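Long-range contact in metallo-beta-lactamase family protein (Staphylococcus aureus, PDB 3R2U), which binds an iron(III) ion in a metallo-beta-lactamase fold and probably acts as a persulfide dioxygenase linked to a rhodanese-like region: residues Ala196-Lys207 with Ala246-Ile256. Numbering follows the deposited sequence.
Sequences AKQMFKSIESIK and AFSENNEATFI
Where A196 faces I256 and F200 faces E252, the axes of helices 196-206 and 252-256 pass 9.6 Å apart, their directions 116° apart. The centre is an edge-to-face aromatic pair: F200 turns its edge to a face of F255, centroids 5.2 Å apart and planes at 63°. The closest atoms of the pair are F200 CD1 and F255 CG, 3.6 Å apart. Both rings leave their helices with CG anti to the backbone N, which directs each at the opposing segment. F255 is a knob in the hole formed by A196, M199, F200 and I203, with M199 CG meeting its edge in plane. F200 is held from a second direction by E252, whose CA lies 4.0 Å from the F200 ring centroid, a CH-pi contact over the face. Beyond it, the aliphatic part of K197 crosses the E252 carboxylate, but the ammonium's salt bridge is with E193. Farther along, I203 CG2 sits over a face of F247 while I206 CG2 meets its edge. K207, extended beyond CG, carries NZ to a weak hydrogen bond with F247 O (3.4 Å) and to a water within hydrogen-bonding reach of A246 O and E249 O. Knob-into-hole packing at F255, and side chains of 203-207 against 246-250, join helix 191-206 of the metallo-beta-lactamase fold to helix 252-260 and the residues leading into it; the side chain of M199 is about 10 Å from the bound iron(III) ion.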
ATOM      1  N   ALA A 196       4.626  32.879  32.700  1.00 33.21           N
ATOM      2  CA  ALA A 196       5.842  33.434  32.121  1.00 32.05           C
ATOM      3  C   ALA A 196       6.985  33.429  33.158  1.00 31.27           C
ATOM      4  O   ALA A 196       8.121  33.063  32.842  1.00 29.83           O
ATOM      5  CB  ALA A 196       5.582  34.843  31.610  1.00 32.44           C
ATOM      6  N   LYS A 197       6.687  33.817  34.391  1.00 32.16           N
ATOM      7  CA  LYS A 197       7.703  33.804  35.450  1.00 33.48           C
ATOM      8  C   LYS A 197       8.230  32.408  35.709  1.00 31.88           C
ATOM      9  O   LYS A 197       9.428  32.233  35.881  1.00 31.50           O
ATOM     10  CB  LYS A 197       7.177  34.409  36.735  1.00 35.96           C
ATOM     11  CG  LYS A 197       7.076  35.913  36.685  1.00 43.46           C
ATOM     12  CD  LYS A 197       6.472  36.465  37.975  1.00 51.50           C
ATOM     13  CE  LYS A 197       6.511  37.994  38.023  1.00 58.67           C
ATOM     14  NZ  LYS A 197       5.688  38.637  36.954  1.00 61.29           N
ATOM     15  N   GLN A 198       7.336  31.416  35.736  1.00 30.68           N
ATOM     16  CA  GLN A 198       7.742  30.020  35.895  1.00 30.32           C
ATOM     17  C   GLN A 198       8.684  29.606  34.749  1.00 27.94           C
ATOM     18  O   GLN A 198       9.713  28.956  34.973  1.00 25.58           O
ATOM     19  CB  GLN A 198       6.520  29.087  35.951  1.00 30.65           C
ATOM     20  CG  GLN A 198       5.706  29.175  37.267  1.00 35.27           C
ATOM     21  CD  GLN A 198       4.569  28.147  37.334  1.00 40.93           C
ATOM     22  OE1 GLN A 198       3.807  27.962  36.379  1.00 45.83           O
ATOM     23  NE2 GLN A 198       4.457  27.481  38.464  1.00 44.14           N
ATOM     24  N   MET A 199       8.334  30.015  33.531  1.00 27.01           N
ATOM     25  CA  MET A 199       9.134  29.718  32.353  1.00 26.38           C
ATOM     26  C   MET A 199      10.529  30.315  32.459  1.00 26.05           C
ATOM     27  O   MET A 199      11.510  29.653  32.140  1.00 25.30           O
ATOM     28  CB  MET A 199       8.450  30.244  31.093  1.00 27.21           C
ATOM     29  CG  MET A 199       9.230  29.966  29.816  1.00 28.16           C
ATOM     30  SD  MET A 199       9.525  28.214  29.529  1.00 31.09           S
ATOM     31  CE  MET A 199       8.000  27.771  28.693  1.00 29.21           C
ATOM     32  N   PHE A 200      10.616  31.567  32.890  1.00 27.31           N
ATOM     33  CA  PHE A 200      11.907  32.232  33.058  1.00 28.29           C
ATOM     34  C   PHE A 200      12.771  31.458  34.058  1.00 28.40           C
ATOM     35  O   PHE A 200      13.940  31.232  33.817  1.00 28.44           O
ATOM     36  CB  PHE A 200      11.687  33.664  33.511  1.00 30.17           C
ATOM     37  CG  PHE A 200      12.954  34.452  33.738  1.00 31.18           C
ATOM     38  CD1 PHE A 200      13.686  34.939  32.668  1.00 30.98           C
ATOM     39  CD2 PHE A 200      13.366  34.765  35.026  1.00 33.19           C
ATOM     40  CE1 PHE A 200      14.832  35.703  32.873  1.00 34.34           C
ATOM     41  CE2 PHE A 200      14.532  35.531  35.244  1.00 36.80           C
ATOM     42  CZ  PHE A 200      15.251  36.000  34.172  1.00 34.82           C
ATOM     43  N   LYS A 201      12.178  31.036  35.170  1.00 30.17           N
ATOM     44  CA  LYS A 201      12.904  30.251  36.166  1.00 30.40           C
ATOM     45  C   LYS A 201      13.260  28.873  35.631  1.00 28.28           C
ATOM     46  O   LYS A 201      14.313  28.350  35.957  1.00 27.11           O
ATOM     47  CB  LYS A 201      12.111  30.095  37.467  1.00 31.37           C
ATOM     48  CG  LYS A 201      11.868  31.386  38.236  1.00 39.66           C
ATOM     49  CD  LYS A 201      11.225  31.083  39.612  1.00 47.93           C
ATOM     50  CE  LYS A 201      10.956  32.337  40.449  1.00 52.59           C
ATOM     51  NZ  LYS A 201      12.227  32.979  40.923  1.00 59.32           N
ATOM     52  N   SER A 202      12.382  28.263  34.832  1.00 27.41           N
ATOM     53  CA  SER A 202      12.695  26.942  34.276  1.00 25.75           C
ATOM     54  C   SER A 202      13.866  27.041  33.317  1.00 25.22           C
ATOM     55  O   SER A 202      14.740  26.174  33.305  1.00 25.61           O
ATOM     56  CB  SER A 202      11.485  26.316  33.598  1.00 24.96           C
ATOM     57  OG  SER A 202      10.456  26.061  34.541  1.00 23.28           O
ATOM     58  N   ILE A 203      13.899  28.105  32.515  1.00 25.36           N
ATOM     59  CA  ILE A 203      14.999  28.306  31.588  1.00 24.57           C
ATOM     60  C   ILE A 203      16.306  28.489  32.376  1.00 26.22           C
ATOM     61  O   ILE A 203      17.336  27.889  32.037  1.00 26.61           O
ATOM     62  CB  ILE A 203      14.752  29.516  30.631  1.00 24.64           C
ATOM     63  CG1 ILE A 203      13.649  29.214  29.626  1.00 24.33           C
ATOM     64  CG2 ILE A 203      16.022  29.863  29.861  1.00 24.15           C
ATOM     65  CD1 ILE A 203      14.010  28.086  28.591  1.00 25.47           C
ATOM     66  N   GLU A 204      16.231  29.298  33.430  0.50 27.81           N
ATOM     67  CA  GLU A 204      17.357  29.578  34.318  0.50 29.96           C
ATOM     68  C   GLU A 204      17.966  28.280  34.847  0.50 30.20           C
ATOM     69  O   GLU A 204      19.170  28.081  34.773  0.50 31.16           O
ATOM     70  CB  GLU A 204      16.881  30.463  35.493  0.50 31.38           C
ATOM     71  CG  GLU A 204      17.980  30.932  36.451  0.50 32.69           C
ATOM     72  CD  GLU A 204      17.461  31.863  37.553  0.50 35.85           C
ATOM     73  OE1 GLU A 204      18.246  32.711  38.024  0.50 38.75           O
ATOM     74  OE2 GLU A 204      16.273  31.766  37.942  0.50 34.28           O
ATOM     75  N   SER A 205      17.119  27.397  35.364  1.00 30.92           N
ATOM     76  CA  SER A 205      17.565  26.116  35.924  1.00 32.39           C
ATOM     77  C   SER A 205      18.184  25.187  34.849  1.00 30.24           C
ATOM     78  O   SER A 205      19.213  24.570  35.075  1.00 33.01           O
ATOM     79  CB  SER A 205      16.421  25.408  36.662  1.00 32.23           C
ATOM     80  OG  SER A 205      15.405  25.010  35.752  1.00 39.21           O
ATOM     81  N   ILE A 206      17.631  25.167  33.649  1.00 28.91           N
ATOM     82  CA  ILE A 206      18.136  24.257  32.618  1.00 27.24           C
ATOM     83  C   ILE A 206      19.547  24.625  32.097  1.00 27.65           C
ATOM     84  O   ILE A 206      20.269  23.772  31.578  1.00 24.80           O
ATOM     85  CB  ILE A 206      17.135  24.144  31.437  1.00 27.75           C
ATOM     86  CG1 ILE A 206      17.014  22.697  31.035  1.00 28.30           C
ATOM     87  CG2 ILE A 206      17.488  25.104  30.289  1.00 25.26           C
ATOM     88  CD1 ILE A 206      16.442  21.835  32.158  1.00 27.39           C
ATOM     89  N   LYS A 207      19.949  25.878  32.294  1.00 28.36           N
ATOM     90  CA  LYS A 207      21.233  26.362  31.816  1.00 28.40           C
ATOM     91  C   LYS A 207      22.460  25.659  32.408  1.00 28.96           C
ATOM     92  O   LYS A 207      23.521  25.629  31.771  1.00 28.64           O
ATOM     93  CB  LYS A 207      21.364  27.868  32.062  1.00 29.58           C
ATOM     94  CG  LYS A 207      20.464  28.718  31.184  1.00 30.61           C
ATOM     95  CD  LYS A 207      20.653  30.208  31.473  1.00 34.49           C
ATOM     96  CE  LYS A 207      19.708  31.057  30.656  1.00 35.88           C
ATOM     97  NZ  LYS A 207      19.807  32.507  30.977  1.00 37.08           N
ATOM     98  N   ALA A 246      15.257  33.074  24.088  1.00 26.03           N
ATOM     99  CA  ALA A 246      14.890  32.796  25.469  1.00 25.54           C
ATOM    100  C   ALA A 246      16.098  32.607  26.371  1.00 26.53           C
ATOM    101  O   ALA A 246      16.033  32.891  27.543  1.00 26.00           O
ATOM    102  CB  ALA A 246      13.996  31.568  25.522  1.00 24.35           C
ATOM    103  N   PHE A 247      17.195  32.106  25.816  1.00 28.10           N
ATOM    104  CA  PHE A 247      18.416  31.874  26.587  1.00 28.47           C
ATOM    105  C   PHE A 247      19.325  33.082  26.770  1.00 30.55           C
ATOM    106  O   PHE A 247      20.230  33.034  27.601  1.00 30.87           O
ATOM    107  CB  PHE A 247      19.207  30.717  25.970  1.00 27.91           C
ATOM    108  CG  PHE A 247      18.564  29.398  26.181  1.00 25.53           C
ATOM    109  CD1 PHE A 247      18.917  28.616  27.254  1.00 27.02           C
ATOM    110  CD2 PHE A 247      17.564  28.955  25.333  1.00 27.37           C
ATOM    111  CE1 PHE A 247      18.290  27.389  27.468  1.00 26.68           C
ATOM    112  CE2 PHE A 247      16.939  27.737  25.539  1.00 25.91           C
ATOM    113  CZ  PHE A 247      17.311  26.953  26.611  1.00 25.32           C
ATOM    114  N   SER A 248      19.083  34.158  26.019  1.00 31.48           N
ATOM    115  CA  SER A 248      19.903  35.369  26.104  1.00 34.10           C
ATOM    116  C   SER A 248      19.212  36.519  26.810  1.00 35.01           C
ATOM    117  O   SER A 248      19.869  37.489  27.166  1.00 35.17           O
ATOM    118  CB  SER A 248      20.285  35.855  24.701  1.00 34.74           C
ATOM    119  OG  SER A 248      21.038  34.880  24.038  1.00 37.86           O
ATOM    120  N   GLU A 249      17.893  36.436  26.975  1.00 34.94           N
ATOM    121  CA  GLU A 249      17.164  37.502  27.644  1.00 36.40           C
ATOM    122  C   GLU A 249      17.218  37.247  29.139  1.00 37.25           C
ATOM    123  O   GLU A 249      16.539  36.351  29.648  1.00 37.23           O
ATOM    124  CB  GLU A 249      15.714  37.572  27.169  1.00 35.91           C
ATOM    125  CG  GLU A 249      14.946  38.702  27.826  1.00 38.42           C
ATOM    126  CD  GLU A 249      15.667  40.023  27.635  1.00 42.40           C
ATOM    127  OE1 GLU A 249      16.063  40.653  28.638  1.00 42.96           O
ATOM    128  OE2 GLU A 249      15.917  40.372  26.471  1.00 44.99           O
ATOM    129  N   ASN A 250      18.026  38.026  29.846  1.00 38.08           N
ATOM    130  CA  ASN A 250      18.163  37.832  31.286  1.00 39.61           C
ATOM    131  C   ASN A 250      17.387  38.844  32.142  1.00 40.60           C
ATOM    132  O   ASN A 250      17.446  38.799  33.370  1.00 42.39           O
ATOM    133  CB  ASN A 250      19.650  37.736  31.652  1.00 39.66           C
ATOM    134  CG  ASN A 250      20.309  36.498  31.044  1.00 42.98           C
ATOM    135  OD1 ASN A 250      19.691  35.427  30.967  1.00 43.91           O
ATOM    136  ND2 ASN A 250      21.560  36.636  30.617  1.00 44.71           N
ATOM    137  N   ASN A 251      16.649  39.743  31.492  1.00 40.25           N
ATOM    138  CA  ASN A 251      15.794  40.691  32.198  1.00 40.93           C
ATOM    139  C   ASN A 251      14.399  40.045  32.261  1.00 40.55           C
ATOM    140  O   ASN A 251      13.751  39.861  31.238  1.00 38.94           O
ATOM    141  CB  ASN A 251      15.754  42.030  31.463  1.00 41.44           C
ATOM    142  CG  ASN A 251      14.853  43.053  32.137  1.00 42.98           C
ATOM    143  OD1 ASN A 251      13.715  42.763  32.511  1.00 41.73           O
ATOM    144  ND2 ASN A 251      15.349  44.277  32.250  1.00 45.06           N
ATOM    145  N   GLU A 252      13.954  39.706  33.466  1.00 41.05           N
ATOM    146  CA  GLU A 252      12.681  39.016  33.654  1.00 41.19           C
ATOM    147  C   GLU A 252      11.482  39.725  33.034  1.00 40.45           C
ATOM    148  O   GLU A 252      10.651  39.089  32.391  1.00 37.99           O
ATOM    149  CB  GLU A 252      12.428  38.743  35.142  1.00 41.63           C
ATOM    150  CG  GLU A 252      11.177  37.878  35.406  1.00 47.00           C
ATOM    151  CD  GLU A 252      10.963  37.585  36.885  1.00 53.03           C
ATOM    152  OE1 GLU A 252      11.936  37.225  37.574  1.00 60.13           O
ATOM    153  OE2 GLU A 252       9.821  37.706  37.360  1.00 61.53           O
ATOM    154  N   ALA A 253      11.399  41.036  33.226  1.00 40.86           N
ATOM    155  CA  ALA A 253      10.280  41.827  32.710  1.00 41.96           C
ATOM    156  C   ALA A 253      10.212  41.795  31.185  1.00 41.56           C
ATOM    157  O   ALA A 253       9.128  41.654  30.608  1.00 41.24           O
ATOM    158  CB  ALA A 253      10.371  43.286  33.212  1.00 43.67           C
ATOM    159  N   THR A 254      11.373  41.946  30.542  1.00 40.33           N
ATOM    160  CA  THR A 254      11.469  41.947  29.082  1.00 39.24           C
ATOM    161  C   THR A 254      11.121  40.559  28.541  1.00 37.23           C
ATOM    162  O   THR A 254      10.479  40.431  27.502  1.00 37.46           O
ATOM    163  CB  THR A 254      12.884  42.327  28.629  1.00 38.95           C
ATOM    164  OG1 THR A 254      13.213  43.615  29.147  1.00 40.46           O
ATOM    165  CG2 THR A 254      13.001  42.351  27.098  1.00 38.31           C
ATOM    166  N   PHE A 255      11.568  39.534  29.262  1.00 35.61           N
ATOM    167  CA  PHE A 255      11.316  38.145  28.914  1.00 33.91           C
ATOM    168  C   PHE A 255       9.822  37.877  28.926  1.00 34.99           C
ATOM    169  O   PHE A 255       9.269  37.368  27.948  1.00 33.30           O
ATOM    170  CB  PHE A 255      12.020  37.244  29.929  1.00 33.90           C
ATOM    171  CG  PHE A 255      11.867  35.786  29.661  1.00 31.18           C
ATOM    172  CD1 PHE A 255      10.782  35.086  30.168  1.00 31.51           C
ATOM    173  CD2 PHE A 255      12.830  35.096  28.936  1.00 32.50           C
ATOM    174  CE1 PHE A 255      10.645  33.717  29.930  1.00 31.55           C
ATOM    175  CE2 PHE A 255      12.699  33.726  28.697  1.00 31.70           C
ATOM    176  CZ  PHE A 255      11.601  33.043  29.200  1.00 30.46           C
ATOM    177  N   ILE A 256       9.180  38.231  30.040  1.00 35.23           N
ATOM    178  CA  ILE A 256       7.752  38.043  30.201  1.00 37.22           C
ATOM    179  C   ILE A 256       6.997  38.732  29.079  1.00 39.08           C
ATOM    180  O   ILE A 256       6.151  38.113  28.428  1.00 37.17           O
ATOM    181  CB  ILE A 256       7.250  38.612  31.542  1.00 38.92           C
ATOM    182  CG1 ILE A 256       7.762  37.762  32.700  1.00 37.67           C
ATOM    183  CG2 ILE A 256       5.709  38.662  31.569  1.00 38.41           C
ATOM    184  CD1 ILE A 256       7.524  38.414  34.056  1.00 39.72           C
TER
HETATM  185  O   HOH W   1      17.022  33.569  29.869  1.00 20.48           O